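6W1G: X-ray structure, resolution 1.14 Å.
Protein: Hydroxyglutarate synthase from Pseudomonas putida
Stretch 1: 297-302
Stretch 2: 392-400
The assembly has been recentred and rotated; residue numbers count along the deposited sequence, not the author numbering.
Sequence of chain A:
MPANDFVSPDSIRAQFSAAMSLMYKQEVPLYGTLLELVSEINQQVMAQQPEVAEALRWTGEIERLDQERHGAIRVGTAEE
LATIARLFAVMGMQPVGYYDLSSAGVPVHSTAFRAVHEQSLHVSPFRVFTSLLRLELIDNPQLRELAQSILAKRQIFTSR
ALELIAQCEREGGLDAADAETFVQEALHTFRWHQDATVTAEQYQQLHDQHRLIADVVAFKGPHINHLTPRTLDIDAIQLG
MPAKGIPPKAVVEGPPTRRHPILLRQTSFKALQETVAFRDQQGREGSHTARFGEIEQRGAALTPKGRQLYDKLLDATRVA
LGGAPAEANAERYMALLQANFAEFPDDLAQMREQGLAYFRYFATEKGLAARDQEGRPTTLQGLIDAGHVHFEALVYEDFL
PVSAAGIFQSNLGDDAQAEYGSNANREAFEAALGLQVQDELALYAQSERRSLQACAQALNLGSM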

# COMPACT_ATOMS: atom_id res chain seq x y z
N GLN A 297 4.78 -8.27 -2.54
CA GLN A 297 5.69 -8.73 -1.52
C GLN A 297 6.36 -7.47 -0.95
O GLN A 297 6.86 -6.65 -1.73
CB GLN A 297 6.76 -9.67 -2.11
CG GLN A 297 7.73 -10.21 -1.06
CD GLN A 297 8.85 -10.99 -1.64
OE1 GLN A 297 8.77 -11.59 -2.72
NE2 GLN A 297 9.94 -11.03 -0.90
N ARG A 298 6.38 -7.29 0.36
CA ARG A 298 6.88 -6.07 0.98
C ARG A 298 8.20 -6.34 1.69
O ARG A 298 8.27 -7.24 2.51
CB ARG A 298 5.86 -5.44 1.95
CG ARG A 298 4.72 -4.84 1.20
CD ARG A 298 3.66 -4.22 2.13
NE ARG A 298 2.71 -3.47 1.33
CZ ARG A 298 2.91 -2.23 0.90
NH1 ARG A 298 3.94 -1.51 1.34
NH2 ARG A 298 2.07 -1.70 0.01
N GLY A 299 9.19 -5.51 1.37
CA GLY A 299 10.51 -5.58 1.95
C GLY A 299 10.86 -4.35 2.76
O GLY A 299 9.98 -3.75 3.37
N ALA A 300 12.14 -4.00 2.82
CA ALA A 300 12.64 -2.97 3.71
C ALA A 300 12.31 -1.57 3.22
O ALA A 300 12.52 -1.21 2.05
CB ALA A 300 14.14 -3.10 3.82
N ALA A 301 11.93 -0.72 4.16
CA ALA A 301 11.85 0.71 3.91
C ALA A 301 13.26 1.26 3.71
O ALA A 301 14.19 0.93 4.44
CB ALA A 301 11.19 1.36 5.10
N LEU A 302 13.41 2.13 2.71
CA LEU A 302 14.69 2.75 2.36
C LEU A 302 14.79 4.17 2.89
O LEU A 302 13.81 4.92 2.91
CB LEU A 302 14.90 2.75 0.86
CG LEU A 302 14.93 1.40 0.20
CD1 LEU A 302 15.25 1.50 -1.27
CD2 LEU A 302 15.93 0.48 0.94
N GLU A 392 16.35 -6.15 12.54
CA GLU A 392 15.70 -6.54 11.29
C GLU A 392 15.30 -5.29 10.55
O GLU A 392 15.05 -4.26 11.18
CB GLU A 392 14.47 -7.41 11.50
CG GLU A 392 14.69 -8.80 12.13
CD GLU A 392 15.46 -9.80 11.26
OE1 GLU A 392 15.65 -9.56 10.05
OE2 GLU A 392 15.84 -10.86 11.83
N ALA A 393 15.19 -5.38 9.23
CA ALA A 393 14.71 -4.23 8.50
C ALA A 393 13.28 -3.88 8.89
O ALA A 393 12.45 -4.74 9.20
CB ALA A 393 14.78 -4.48 7.00
N LEU A 394 13.00 -2.59 8.84
CA LEU A 394 11.66 -2.05 9.02
C LEU A 394 10.87 -2.22 7.74
O LEU A 394 11.31 -1.71 6.71
CB LEU A 394 11.78 -0.58 9.38
CG LEU A 394 10.45 0.15 9.60
CD1 LEU A 394 9.67 -0.41 10.73
CD2 LEU A 394 10.74 1.65 9.78
N VAL A 395 9.71 -2.86 7.81
CA VAL A 395 8.93 -3.14 6.60
C VAL A 395 8.39 -1.87 5.99
O VAL A 395 7.89 -0.97 6.67
CB VAL A 395 7.85 -4.19 6.89
CG1 VAL A 395 6.84 -3.73 7.98
CG2 VAL A 395 7.12 -4.62 5.61
N TYR A 396 8.42 -1.84 4.66
CA TYR A 396 7.89 -0.73 3.87
C TYR A 396 6.39 -0.80 3.84
O TYR A 396 5.81 -1.84 3.50
CB TYR A 396 8.48 -0.88 2.47
CG TYR A 396 8.19 0.31 1.56
CD1 TYR A 396 8.63 1.58 1.92
CD2 TYR A 396 7.54 0.16 0.35
CE1 TYR A 396 8.44 2.68 1.09
CE2 TYR A 396 7.35 1.24 -0.49
CZ TYR A 396 7.79 2.51 -0.09
OH TYR A 396 7.66 3.64 -0.86
N GLU A 397 5.75 0.32 4.15
CA GLU A 397 4.31 0.44 4.26
C GLU A 397 3.68 1.20 3.11
O GLU A 397 2.44 1.29 3.05
CB GLU A 397 3.93 1.21 5.56
CG GLU A 397 4.49 0.57 6.79
CD GLU A 397 3.84 -0.73 7.24
OE1 GLU A 397 2.89 -1.22 6.58
OE2 GLU A 397 4.32 -1.30 8.27
N ASP A 398 4.49 1.75 2.21
CA ASP A 398 4.02 2.66 1.14
C ASP A 398 4.11 1.97 -0.22
O ASP A 398 3.95 0.75 -0.30
CB ASP A 398 4.77 3.97 1.31
CG ASP A 398 4.45 4.60 2.65
OD1 ASP A 398 3.29 5.00 2.81
OD2 ASP A 398 5.33 4.60 3.54
N PHE A 399 4.30 2.74 -1.28
CA PHE A 399 4.14 2.23 -2.63
C PHE A 399 5.35 2.63 -3.47
O PHE A 399 6.17 3.47 -3.05
CB PHE A 399 2.82 2.74 -3.20
CG PHE A 399 1.66 2.18 -2.41
CD1 PHE A 399 1.15 0.96 -2.73
CD2 PHE A 399 1.17 2.81 -1.28
CE1 PHE A 399 0.16 0.38 -1.99
CE2 PHE A 399 0.20 2.21 -0.51
CZ PHE A 399 -0.36 1.03 -0.89
N LEU A 400 5.50 1.98 -4.62
CA LEU A 400 6.64 2.29 -5.46
C LEU A 400 6.60 3.74 -5.93
O LEU A 400 5.52 4.28 -6.23
CB LEU A 400 6.73 1.31 -6.63
CG LEU A 400 7.05 -0.14 -6.25
CD1 LEU A 400 6.95 -1.05 -7.48
CD2 LEU A 400 8.42 -0.26 -5.57

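Two segments can be joined by backbone pairing over a very short span, with a long side chain extending the contact where the pairing stops. Hydroxyglutarate synthase offers a compact example, in which two segments more than ninety residues apart in sequence bury 447 Å² between them.

Followed along 392-400, the contact opens after Glu-392, which lies out of reach, with a small apolar touch: Ala-393 directs its CB toward the other segment and meets Ala-300, CB to CB, at 3.5 Å.

The backbone pairing begins at Leu-394. Its carbonyl accepts a hydrogen bond from the amide of Ala-301, with Ala-301 N to Leu-394 O at 2.8 Å and an essentially linear N-H...O angle of 179°. The same oxygen receives a CA-H...O contact from Ala-300, its CA lying 3.5 Å from Leu-394 O. Val-395 then sits across from Ala-300 in a single beta bridge, their CA atoms 4.7 Å apart. Its CA makes the matching CA-H...O contact, Val-395 CA to Gly-299 O at 3.5 Å, while its CG2 packs 4.0 Å from CB of Arg-298.

Tyr-396 supplies the second backbone hydrogen bond, from Tyr-396 N to Gly-299 O at 2.8 Å. Together with the bond to Leu-394, it flanks the bridged pair, so each segment contributes one amide and one carbonyl. The tyrosine ring adds apolar packing, with its CD1 4.1 Å from CB of Ala-301, and its hydroxyl bonds within its own segment, Tyr-396 OH donating to Phe-399 O at 2.7 Å.

Beyond this point Arg-298 carries the contact. Its extended side chain brings the guanidinium to the turning backbone, where NH1 donates to Tyr-396 O at 2.9 Å and to Asp-398 O at 2.8 Å; NH2 also reaches Asp-398 O, at 3.1 Å. Both carbonyl oxygens lie near the guanidinium plane. Glu-397 is spanned by this arrangement, its carbonyl carbon 3.2 Å from Arg-298 NH1 while its CB points away. Asp-398 likewise turns its CB away, and its carboxylate is hydrogen-bonded elsewhere in the structure: the arginine is held here by main-chain oxygens rather than by acidic side chains.

Phe-399 closes the contact. Although its CB points away, the ring returns to place CE1 3.5 Å from Arg-298 NH2. The cation-pi geometry is long, with Arg-298 CZ 5.1 Å from the centroid of the Phe-399 ring, and offers at most a weak attraction.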